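Local structure of pyocin S8 (Pseudomonas aeruginosa, 6W0V) at residues A[16-19]-A[20-23]; A[28-31]-A[32-35]. The protein is a bacteriocin, here represented by its C-terminal nuclease domain, an H-N-H DNase that probably kills susceptible bacteria by cutting their DNA. The protein carries 1 engineered substitution. One frame throughout, in Å; residues are numbered along the deposited sequence.

Contact 1. Residues A[16-19]-A[20-23]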
ATOM      1  N   ASN A  16     -16.250   2.779  -1.719  1.00 28.36           N
ATOM      2  CA  ASN A  16     -14.830   2.508  -2.041  1.00 26.41           C
ATOM      3  C   ASN A  16     -14.044   3.793  -1.825  1.00 24.85           C
ATOM      4  O   ASN A  16     -13.938   4.628  -2.744  1.00 26.07           O
ATOM      5  CB  ASN A  16     -14.630   1.957  -3.445  1.00 28.62           C
ATOM      6  CG  ASN A  16     -13.250   1.360  -3.617  1.00 28.18           C
ATOM      7  OD1 ASN A  16     -12.296   1.783  -2.968  1.00 27.33           O
ATOM      8  ND2 ASN A  16     -13.140   0.371  -4.485  1.00 29.02           N
ATOM      9  N   TRP A  17     -13.539   3.931  -0.614  1.00 22.74           N
ATOM     10  CA  TRP A  17     -12.942   5.191  -0.136  1.00 21.61           C
ATOM     11  C   TRP A  17     -11.869   5.660  -1.120  1.00 21.03           C
ATOM     12  O   TRP A  17     -11.911   6.823  -1.537  1.00 23.78           O
ATOM     13  CB  TRP A  17     -12.394   4.960   1.262  1.00 20.88           C
ATOM     14  CG  TRP A  17     -11.491   6.048   1.720  1.00 20.38           C
ATOM     15  CD1 TRP A  17     -11.678   7.396   1.606  1.00 21.81           C
ATOM     16  CD2 TRP A  17     -10.251   5.857   2.403  1.00 18.79           C
ATOM     17  NE1 TRP A  17     -10.620   8.056   2.162  1.00 20.46           N
ATOM     18  CE2 TRP A  17      -9.733   7.141   2.662  1.00 19.16           C
ATOM     19  CE3 TRP A  17      -9.532   4.727   2.805  1.00 20.18           C
ATOM     20  CZ2 TRP A  17      -8.527   7.322   3.324  1.00 19.76           C
ATOM     21  CZ3 TRP A  17      -8.334   4.912   3.452  1.00 19.47           C
ATOM     22  CH2 TRP A  17      -7.847   6.194   3.713  1.00 19.66           C
ATOM     23  N   LEU A  18     -10.938   4.784  -1.491  1.00 20.52           N
ATOM     24  CA  LEU A  18      -9.740   5.202  -2.260  1.00 22.41           C
ATOM     25  C   LEU A  18     -10.016   5.180  -3.762  1.00 21.62           C
ATOM     26  O   LEU A  18      -9.105   5.571  -4.508  1.00 22.93           O
ATOM     27  CB  LEU A  18      -8.568   4.293  -1.903  1.00 21.53           C
ATOM     28  CG  LEU A  18      -8.062   4.431  -0.474  1.00 19.90           C
ATOM     29  CD1 LEU A  18      -6.742   3.713  -0.316  1.00 20.39           C
ATOM     30  CD2 LEU A  18      -7.926   5.895  -0.083  1.00 20.25           C
ATOM     31  N   ALA A  19     -11.219   4.807  -4.199  1.00 24.27           N
ATOM     32  CA  ALA A  19     -11.605   4.901  -5.627  1.00 25.93           C
ATOM     33  C   ALA A  19     -11.247   6.302  -6.141  1.00 26.03           C
ATOM     34  O   ALA A  19     -10.696   6.397  -7.251  1.00 28.91           O
ATOM     35  CB  ALA A  19     -13.067   4.590  -5.814  1.00 26.56           C
ATOM     36  N   GLY A  20     -11.512   7.338  -5.341  1.00 27.04           N
ATOM     37  CA  GLY A  20     -11.290   8.749  -5.716  1.00 27.28           C
ATOM     38  C   GLY A  20      -9.848   9.196  -5.526  1.00 27.02           C
ATOM     39  O   GLY A  20      -9.530  10.327  -5.950  1.00 27.55           O
ATOM     40  N   ALA A  21      -8.997   8.364  -4.915  1.00 24.02           N
ATOM     41  CA  ALA A  21      -7.582   8.699  -4.622  1.00 24.05           C
ATOM     42  C   ALA A  21      -6.826   8.931  -5.931  1.00 24.70           C
ATOM     43  O   ALA A  21      -5.810   9.638  -5.907  1.00 23.40           O
ATOM     44  CB  ALA A  21      -6.924   7.626  -3.796  1.00 23.52           C
ATOM     45  N   SER A  22      -7.324   8.364  -7.032  1.00 26.64           N
ATOM     46  CA  SER A  22      -6.682   8.374  -8.366  1.00 29.80           C
ATOM     47  C   SER A  22      -7.215   9.525  -9.220  1.00 32.45           C
ATOM     48  O   SER A  22      -6.946   9.526 -10.433  1.00 35.89           O
ATOM     49  CB  SER A  22      -6.921   7.061  -9.047  1.00 30.36           C
ATOM     50  OG  SER A  22      -8.314   6.810  -9.149  1.00 34.81           O
ATOM     51  N   GLN A  23      -7.921  10.478  -8.617  1.00 32.62           N
ATOM     52  CA  GLN A  23      -8.537  11.599  -9.365  1.00 35.14           C
ATOM     53  C   GLN A  23      -8.358  12.896  -8.589  1.00 35.59           C
ATOM     54  O   GLN A  23      -8.438  12.844  -7.352  1.00 34.28           O
ATOM     55  CB  GLN A  23     -10.022  11.337  -9.581  1.00 36.73           C
ATOM     56  CG  GLN A  23     -10.290  10.210 -10.564  1.00 39.75           C
ATOM     57  CD  GLN A  23     -11.260   9.210  -9.987  1.00 40.26           C
ATOM     58  OE1 GLN A  23     -10.864   8.213  -9.391  1.00 41.51           O
ATOM     59  NE2 GLN A  23     -12.543   9.493 -10.132  1.00 39.26           N
TER
HETATM   60  O   HOH W   1     -13.802   7.992  -3.932  1.00 36.24           O
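Leu18 and Ala21 meet across a bend in which three type I turns follow one another, 16-19, 18-21 and 20-23, each sharing two residues with the next. The middle turn is closed by Ala21 N, which gives its hydrogen to Leu18 O at 2.8 Å. The donor stands well above the carbonyl plane, 64° out of it. Leu18 CB lies 4.2 Å from Ala21 CB, so the two side chains leave the turn on the same side. With CG set anti to the carbonyl carbon (chi1 -67°), the leucine runs back toward the indole of Trp17, and CG comes 3.6 Å from Trp17 CE3. The methyl CD2 sits over the centre of one ring face, 3.3 Å above its plane, in a close CH-pi contact. The isobutyl end, CD1 included, also touches Val27, Val116 and Phe66, while Trp17 packs on Phe52 and Val56 of helix 45-57. Away from the leucine, polar groups line the turns. A water donates to Trp17 O and accepts a weak bond from Gly20 N; at a separate place, Ser22 OG lies 3.1 Å from Ala19 O. Backbone bonding ties Ala21 to Thr118, just past strand 114-117. The chemistry thus divides the segment: leucine and tryptophan fix it to the interior of the nuclease domain, and peptide groups and water serve the more exposed parts.

Contact 2. Residues A[28-31]-A[32-35]; sequences PIPS and QIAD
Ile29, Pro30 and Ser31 meet the residues three and four places on where the chain turns into helix 31-37, with Pro30 in the N-cap position. Backbone bonds start the helix. Pro30 O takes two donors: Ala34 N at 2.9 Å, nearly straight at 169° and in the carbonyl plane, and Ile33 N by a weak, bent bond. One residue further, Asp35 N bonds to Ser31 O at 2.8 Å. A proline side chain offers no polar atom to cap the first amides, so what it contributes is apolar.

In the apolar contacts, the Pro30 ring lies alongside Ile33, with its CB 3.9 Å from Ile33 CG1. Ile29 crosses Ile33 at about a right angle, their CG2 methyls 3.8 Å apart. Both isoleucines also pack against Phe52 of helix 45-57, while Leu62 of helix 60-63 touches Pro30 and Ile33. This side of the helix start therefore faces the interior of the nuclease domain.

Polar side chains are linked through water on the other side. Gln32 folds back at chi2 (-93°) so that its amide comes against Pro30 CB; its NE2 makes a weak bond to Asp59. Asp35 OD1 has a salt bridge to Arg38. Between these residues Ser31 OG serves both ways: it donates to a water that in turn donates to Gln32 OE1, and it accepts from a second water, which also donates to Asp35 OD2 at 2.6 Å.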
ATOM      1  N   PRO A  28     -10.721  12.695   1.019  1.00 21.53           N
ATOM      2  CA  PRO A  28     -10.516  13.131   2.385  1.00 21.04           C
ATOM      3  C   PRO A  28     -10.304  11.905   3.274  1.00 18.80           C
ATOM      4  O   PRO A  28     -10.501  10.766   2.855  1.00 20.79           O
ATOM      5  CB  PRO A  28     -11.816  13.862   2.718  1.00 23.19           C
ATOM      6  CG  PRO A  28     -12.849  13.138   1.878  1.00 25.27           C
ATOM      7  CD  PRO A  28     -12.127  12.800   0.591  1.00 24.32           C
ATOM      8  N   ILE A  29      -9.867  12.162   4.485  1.00 18.53           N
ATOM      9  CA  ILE A  29      -9.698  11.113   5.517  1.00 18.40           C
ATOM     10  C   ILE A  29     -11.086  10.787   6.026  1.00 17.84           C
ATOM     11  O   ILE A  29     -11.848  11.678   6.369  1.00 18.15           O
ATOM     12  CB  ILE A  29      -8.776  11.609   6.637  1.00 17.63           C
ATOM     13  CG1 ILE A  29      -7.448  12.120   6.073  1.00 18.12           C
ATOM     14  CG2 ILE A  29      -8.588  10.536   7.694  1.00 19.50           C
ATOM     15  CD1 ILE A  29      -6.934  11.342   4.866  1.00 17.62           C
ATOM     16  N   PRO A  30     -11.475   9.503   6.053  1.00 17.97           N
ATOM     17  CA  PRO A  30     -12.783   9.130   6.565  1.00 18.83           C
ATOM     18  C   PRO A  30     -12.907   9.605   8.012  1.00 18.86           C
ATOM     19  O   PRO A  30     -11.963   9.467   8.779  1.00 18.54           O
ATOM     20  CB  PRO A  30     -12.801   7.607   6.470  1.00 19.01           C
ATOM     21  CG  PRO A  30     -11.767   7.302   5.412  1.00 18.53           C
ATOM     22  CD  PRO A  30     -10.692   8.349   5.596  1.00 17.69           C
ATOM     23  N   SER A  31     -14.067  10.145   8.347  1.00 19.84           N
ATOM     24  CA  SER A  31     -14.346  10.666   9.701  1.00 21.16           C
ATOM     25  C   SER A  31     -14.051   9.592  10.753  1.00 21.18           C
ATOM     26  O   SER A  31     -13.500   9.945  11.800  1.00 21.62           O
ATOM     27  CB  SER A  31     -15.741  11.189   9.791  1.00 24.50           C
ATOM     28  OG  SER A  31     -16.680  10.204   9.421  1.00 28.48           O
ATOM     29  N   GLN A  32     -14.358   8.319  10.482  1.00 21.31           N
ATOM     30  CA  GLN A  32     -14.156   7.241  11.485  1.00 22.66           C
ATOM     31  C   GLN A  32     -12.653   7.015  11.681  1.00 20.59           C
ATOM     32  O   GLN A  32     -12.265   6.525  12.749  1.00 23.56           O
ATOM     33  CB  GLN A  32     -14.862   5.948  11.082  1.00 24.54           C
ATOM     34  CG  GLN A  32     -14.271   5.275   9.856  1.00 26.70           C
ATOM     35  CD  GLN A  32     -14.946   5.692   8.576  1.00 25.97           C
ATOM     36  OE1 GLN A  32     -15.280   6.856   8.374  1.00 26.22           O
ATOM     37  NE2 GLN A  32     -15.150   4.728   7.694  1.00 28.90           N
ATOM     38  N   ILE A  33     -11.843   7.338  10.674  1.00 19.58           N
ATOM     39  CA  ILE A  33     -10.360   7.258  10.773  1.00 18.26           C
ATOM     40  C   ILE A  33      -9.885   8.488  11.544  1.00 18.14           C
ATOM     41  O   ILE A  33      -9.097   8.323  12.477  1.00 18.84           O
ATOM     42  CB  ILE A  33      -9.720   7.131   9.382  1.00 18.25           C
ATOM     43  CG1 ILE A  33     -10.181   5.843   8.696  1.00 19.14           C
ATOM     44  CG2 ILE A  33      -8.206   7.199   9.464  1.00 20.32           C
ATOM     45  CD1 ILE A  33      -9.980   4.615   9.546  1.00 21.02           C
ATOM     46  N   ALA A  34     -10.385   9.668  11.186  1.00 17.61           N
ATOM     47  CA  ALA A  34     -10.124  10.895  11.967  1.00 17.89           C
ATOM     48  C   ALA A  34     -10.412  10.576  13.435  1.00 18.22           C
ATOM     49  O   ALA A  34      -9.596  10.924  14.292  1.00 17.54           O
ATOM     50  CB  ALA A  34     -10.952  12.044  11.465  1.00 19.77           C
ATOM     51  N   ASP A  35     -11.500   9.859  13.704  1.00 18.35           N
ATOM     52  CA  ASP A  35     -11.916   9.513  15.087  1.00 20.19           C
ATOM     53  C   ASP A  35     -10.796   8.778  15.822  1.00 18.38           C
ATOM     54  O   ASP A  35     -10.722   8.910  17.042  1.00 21.37           O
ATOM     55  CB  ASP A  35     -13.188   8.673  15.093  1.00 22.23           C
ATOM     56  CG  ASP A  35     -14.420   9.449  14.674  1.00 24.54           C
ATOM     57  OD1 ASP A  35     -14.379  10.691  14.714  1.00 24.09           O
ATOM     58  OD2 ASP A  35     -15.407   8.807  14.311  1.00 26.71           O
TER
HETATM   59  O   HOH W   2     -16.874   9.495  12.235  1.00 34.68           O
HETATM   60  O   HOH W   3     -17.308   7.955   7.147  1.00 36.83           O

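Overall arrangement
Both contacts are local, with centres about 14 Å apart; contact 1 precedes strand 27-28 and contact 2 starts at its last residue. Contact 1 is a run of turns, whereas contact 2 opens helix 31-37. Contact 2 is slightly deeper: four of its seven touching residues are buried against three of eight, and its centre lies about 9 Å from that of the chain against about 11 Å. They touch through Trp17, whose NE1 probably bonds to Pro28 O and whose CZ2 packs on Pro30 CD. Helix 45-57 and strand 114-117 receive apolar side chains from each. On the polar side, contact 1 relies chiefly on peptide groups, while contact 2 adds a charged aspartate and two waters joined through a serine.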